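Local coordinates for Ulp1-like SUMO protease (Chaetomium thermophilum, PDB 6DG4), which probably cleaves SUMO from its conjugates as a cysteine protease of the peptidase C48 family, this chain being the C-terminal catalytic domain, at residues 2-14 with 211-223. Residues are numbered along the deposited sequence; the frame is centred on the assembly and turned at random. Where two conformers were deposited one is given.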
loop_
_atom_site.group_PDB
_atom_site.type_symbol
_atom_site.label_atom_id
_atom_site.label_comp_id
_atom_site.label_asym_id
_atom_site.label_seq_id
_atom_site.Cartn_x
_atom_site.Cartn_y
_atom_site.Cartn_z
ATOM N N SER A 2 -5.011 -0.829 -18.852
ATOM C CA SER A 2 -4.219 -0.918 -17.631
ATOM C C SER A 2 -4.268 0.402 -16.865
ATOM O O SER A 2 -4.258 0.416 -15.635
ATOM C CB SER A 2 -2.779 -1.301 -17.973
ATOM O OG SER A 2 -1.857 -0.305 -17.566
ATOM N N GLY A 3 -4.330 1.512 -17.600
ATOM C CA GLY A 3 -4.438 2.822 -16.994
ATOM C C GLY A 3 -3.175 3.355 -16.358
ATOM O O GLY A 3 -3.233 4.384 -15.677
ATOM N N LEU A 4 -2.033 2.705 -16.566
ATOM C CA LEU A 4 -0.801 3.087 -15.888
ATOM C C LEU A 4 0.121 3.856 -16.826
ATOM O O LEU A 4 0.323 3.473 -17.984
ATOM C CB LEU A 4 -0.081 1.868 -15.305
ATOM C CG LEU A 4 -0.898 1.036 -14.309
ATOM C CD1 LEU A 4 -0.037 -0.036 -13.662
ATOM C CD2 LEU A 4 -1.534 1.899 -13.236
ATOM N N ARG A 5 0.685 4.935 -16.305
ATOM C CA ARG A 5 1.509 5.859 -17.065
ATOM C C ARG A 5 2.946 5.844 -16.571
ATOM O O ARG A 5 3.230 5.417 -15.449
ATOM C CB ARG A 5 0.965 7.284 -16.888
ATOM C CG ARG A 5 -0.532 7.420 -17.079
ATOM C CD ARG A 5 -0.964 8.869 -16.916
ATOM N NE ARG A 5 -0.472 9.702 -18.009
ATOM C CZ ARG A 5 -1.049 9.787 -19.204
ATOM N NH1 ARG A 5 -2.145 9.086 -19.469
ATOM N NH2 ARG A 5 -0.528 10.571 -20.137
ATOM N N PRO A 6 3.893 6.310 -17.384
ATOM C CA PRO A 6 5.249 6.447 -16.884
ATOM C C PRO A 6 5.303 7.495 -15.791
ATOM O O PRO A 6 4.539 8.477 -15.808
ATOM C CB PRO A 6 6.044 6.907 -18.128
ATOM C CG PRO A 6 5.153 6.674 -19.287
ATOM C CD PRO A 6 3.758 6.760 -18.777
ATOM N N PRO A 7 6.184 7.341 -14.811
ATOM C CA PRO A 7 6.333 8.374 -13.790
ATOM C C PRO A 7 6.828 9.672 -14.411
ATOM O O PRO A 7 7.695 9.671 -15.288
ATOM C CB PRO A 7 7.376 7.781 -12.837
ATOM C CG PRO A 7 8.147 6.843 -13.685
ATOM C CD PRO A 7 7.149 6.237 -14.625
ATOM N N ALA A 8 6.280 10.793 -13.932
ATOM C CA ALA A 8 6.631 12.096 -14.487
ATOM C C ALA A 8 8.027 12.551 -14.087
ATOM O O ALA A 8 8.595 13.425 -14.753
ATOM C CB ALA A 8 5.619 13.150 -14.044
ATOM N N ARG A 9 8.568 12.006 -13.001
ATOM C CA ARG A 9 9.955 12.208 -12.601
ATOM C C ARG A 9 10.396 10.953 -11.858
ATOM O O ARG A 9 9.595 10.056 -11.587
ATOM C CB ARG A 9 10.145 13.498 -11.788
ATOM C CG ARG A 9 9.199 13.695 -10.624
ATOM C CD ARG A 9 9.609 12.910 -9.390
ATOM N NE ARG A 9 8.764 13.260 -8.252
ATOM C CZ ARG A 9 8.724 12.592 -7.105
ATOM N NH1 ARG A 9 9.495 11.527 -6.918
ATOM N NH2 ARG A 9 7.898 12.988 -6.147
ATOM N N GLN A 10 11.690 10.881 -11.556
ATOM C CA GLN A 10 12.250 9.724 -10.869
ATOM C C GLN A 10 11.504 9.450 -9.567
ATOM O O GLN A 10 11.387 10.324 -8.703
ATOM C CB GLN A 10 13.726 10.001 -10.568
ATOM C CG GLN A 10 14.489 8.801 -10.046
ATOM C CD GLN A 10 14.906 7.865 -11.149
ATOM O OE1 GLN A 10 15.503 8.292 -12.137
ATOM N NE2 GLN A 10 14.576 6.582 -11.003
ATOM N N LEU A 11 11.035 8.208 -9.413
ATOM C CA LEU A 11 10.180 7.876 -8.277
ATOM C C LEU A 11 10.956 7.874 -6.964
ATOM O O LEU A 11 10.474 8.393 -5.951
ATOM C CB LEU A 11 9.510 6.519 -8.493
ATOM C CG LEU A 11 8.598 6.045 -7.355
ATOM C CD1 LEU A 11 7.390 6.962 -7.209
ATOM C CD2 LEU A 11 8.162 4.607 -7.568
ATOM N N ILE A 12 12.137 7.263 -6.952
ATOM C CA ILE A 12 12.922 7.080 -5.734
ATOM C C ILE A 12 14.196 7.888 -5.893
ATOM O O ILE A 12 15.072 7.527 -6.690
ATOM C CB ILE A 12 13.238 5.602 -5.475
ATOM C CG1 ILE A 12 11.947 4.785 -5.443
ATOM C CG2 ILE A 12 14.010 5.449 -4.176
ATOM C CD1 ILE A 12 12.169 3.294 -5.329
ATOM N N THR A 13 14.299 8.979 -5.138
ATOM C CA THR A 13 15.379 9.942 -5.262
ATOM C C THR A 13 16.034 10.200 -3.913
ATOM O O THR A 13 15.400 10.050 -2.866
ATOM C CB THR A 13 14.832 11.271 -5.803
ATOM O OG1 THR A 13 13.679 11.653 -5.045
ATOM C CG2 THR A 13 14.431 11.158 -7.256
ATOM N N PRO A 14 17.298 10.607 -3.908
ATOM C CA PRO A 14 17.987 10.850 -2.635
ATOM C C PRO A 14 17.383 12.014 -1.859
ATOM O O PRO A 14 16.892 12.989 -2.431
ATOM C CB PRO A 14 19.429 11.153 -3.069
ATOM C CG PRO A 14 19.319 11.563 -4.512
ATOM C CD PRO A 14 18.185 10.779 -5.070
ATOM N N ILE A 211 2.089 2.704 -3.949
ATOM C CA ILE A 211 2.211 4.088 -4.398
ATOM C C ILE A 211 1.913 4.169 -5.887
ATOM O O ILE A 211 1.125 5.003 -6.344
ATOM C CB ILE A 211 3.612 4.649 -4.098
ATOM C CG1 ILE A 211 3.887 4.743 -2.597
ATOM C CG2 ILE A 211 3.768 6.024 -4.757
ATOM C CD1 ILE A 211 5.328 5.123 -2.271
ATOM N N CYS A 212 2.547 3.294 -6.669
ATOM C CA CYS A 212 2.378 3.336 -8.115
ATOM C C CYS A 212 0.928 3.087 -8.516
ATOM O O CYS A 212 0.337 3.871 -9.266
ATOM C CB CYS A 212 3.317 2.325 -8.774
ATOM S SG CYS A 212 5.071 2.795 -8.683
ATOM N N LEU A 213 0.328 2.001 -8.036
ATOM C CA LEU A 213 -1.034 1.694 -8.463
ATOM C C LEU A 213 -2.013 2.784 -8.034
ATOM O O LEU A 213 -2.902 3.158 -8.805
ATOM C CB LEU A 213 -1.461 0.315 -7.967
ATOM C CG LEU A 213 -1.222 -0.826 -8.959
ATOM C CD1 LEU A 213 -2.256 -0.779 -10.083
ATOM C CD2 LEU A 213 0.192 -0.783 -9.525
ATOM N N ALA A 214 -1.854 3.320 -6.817
ATOM C CA ALA A 214 -2.767 4.360 -6.353
ATOM C C ALA A 214 -2.680 5.612 -7.213
ATOM O O ALA A 214 -3.684 6.314 -7.385
ATOM C CB ALA A 214 -2.467 4.726 -4.899
ATOM N N LEU A 215 -1.486 5.931 -7.715
ATOM C CA LEU A 215 -1.263 7.118 -8.525
ATOM C C LEU A 215 -1.484 6.879 -10.009
ATOM O O LEU A 215 -1.465 7.839 -10.784
ATOM C CB LEU A 215 0.172 7.617 -8.350
ATOM C CG LEU A 215 0.533 8.173 -6.976
ATOM C CD1 LEU A 215 1.975 8.638 -6.989
ATOM C CD2 LEU A 215 -0.388 9.310 -6.575
ATOM N N GLY A 216 -1.674 5.635 -10.425
ATOM C CA GLY A 216 -1.770 5.345 -11.839
ATOM C C GLY A 216 -0.447 5.302 -12.566
ATOM O O GLY A 216 -0.415 5.537 -13.777
ATOM N N VAL A 217 0.644 5.000 -11.858
ATOM C CA VAL A 217 1.989 4.935 -12.419
ATOM C C VAL A 217 2.373 3.478 -12.628
ATOM O O VAL A 217 2.099 2.625 -11.779
ATOM C CB VAL A 217 2.984 5.630 -11.469
ATOM C CG1 VAL A 217 4.417 5.361 -11.890
ATOM C CG2 VAL A 217 2.716 7.126 -11.426
ATOM N N ASP A 218 3.021 3.193 -13.757
ATOM C CA ASP A 218 3.462 1.840 -14.084
ATOM C C ASP A 218 4.688 1.457 -13.262
ATOM O O ASP A 218 5.776 2.002 -13.482
ATOM C CB ASP A 218 3.789 1.763 -15.577
ATOM C CG ASP A 218 4.083 0.352 -16.043
ATOM O OD1 ASP A 218 4.392 -0.512 -15.195
ATOM O OD2 ASP A 218 4.017 0.111 -17.270
ATOM N N PRO A 219 4.568 0.520 -12.315
ATOM C CA PRO A 219 5.732 0.208 -11.467
ATOM C C PRO A 219 6.912 -0.365 -12.231
ATOM O O PRO A 219 8.063 -0.114 -11.850
ATOM C CB PRO A 219 5.171 -0.782 -10.435
ATOM C CG PRO A 219 4.001 -1.412 -11.115
ATOM C CD PRO A 219 3.401 -0.311 -11.966
ATOM N N ALA A 220 6.659 -1.120 -13.307
ATOM C CA ALA A 220 7.740 -1.701 -14.094
ATOM C C ALA A 220 8.591 -0.642 -14.776
ATOM O O ALA A 220 9.758 -0.901 -15.084
ATOM C CB ALA A 220 7.163 -2.645 -15.152
ATOM N N GLN A 221 8.037 0.542 -15.011
ATOM C CA GLN A 221 8.768 1.640 -15.622
ATOM C C GLN A 221 9.395 2.571 -14.596
ATOM O O GLN A 221 10.108 3.498 -14.990
ATOM C CB GLN A 221 7.813 2.445 -16.520
ATOM C CG GLN A 221 7.262 1.635 -17.683
ATOM C CD GLN A 221 6.224 2.371 -18.513
ATOM O OE1 GLN A 221 5.673 3.387 -18.091
ATOM N NE2 GLN A 221 5.951 1.850 -19.705
ATOM N N ALA A 222 9.184 2.337 -13.296
ATOM C CA ALA A 222 9.395 3.376 -12.297
ATOM C C ALA A 222 10.534 3.145 -11.313
ATOM O O ALA A 222 11.053 4.125 -10.779
ATOM C CB ALA A 222 8.110 3.607 -11.488
ATOM N N TYR A 223 10.935 1.906 -11.033
ATOM C CA TYR A 223 11.925 1.697 -9.979
ATOM C C TYR A 223 12.600 0.342 -10.156
ATOM O O TYR A 223 12.200 -0.472 -10.994
ATOM C CB TYR A 223 11.301 1.877 -8.581
ATOM C CG TYR A 223 10.401 0.757 -8.100
ATOM C CD1 TYR A 223 9.060 0.687 -8.478
ATOM C CD2 TYR A 223 10.886 -0.217 -7.243
ATOM C CE1 TYR A 223 8.241 -0.337 -8.028
ATOM C CE2 TYR A 223 10.080 -1.246 -6.791
ATOM C CZ TYR A 223 8.762 -1.304 -7.176
ATOM O OH TYR A 223 7.986 -2.342 -6.698
HETATM O O HOH W 1 3.101 3.507 -19.158
HETATM O O HOH W 2 1.609 1.192 -18.505
HETATM O O HOH W 3 12.941 5.251 -9.022
HETATM O O HOH W 4 10.859 6.640 -11.772
#
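Ala222 O, lying 3.7 Å from Leu11 CB, accepts from two waters. One in turn accepts a hydrogen bond from Leu11 N; the other accepts from Ile12 N and Gln10 NE2, so the carbonyl is tied to segment 2-14 without a direct bond. Further along, the join becomes direct, and Arg5 and Val217 form an isolated parallel bridge. Arg5 N donates to Gly216 O (2.8 Å), and Asp218 N to Arg5 O (2.8 Å, 168° at the hydrogen). Gly216, which ends helix 202-215 in a Schellman motif, is thereby also an acceptor. Next to the bridge, Leu4 holds CG anti to its carbonyl carbon (chi1 -58°), alongside residues 216-219. Its CD1 meets Pro219 CD (3.8 Å); CD2 lies against the Gly216 backbone and Leu213 CD1 (4.2 Å). An alanine at Leu4 would probably lose the contacts with Pro219 and Leu213 and leave a gap beside the helix end. Beyond Pro7, whose CG rests 3.9 Å from Ala222 CB, Leu11 CD2 reaches in to Cys212 SG (3.8 Å). Two main-chain bonds and bridging waters thus pair several backbone polar groups, while leucine and proline side chains supply the apolar fit joining segment 2-14 to the end of helix 202-215 and the following loop, within the catalytic domain.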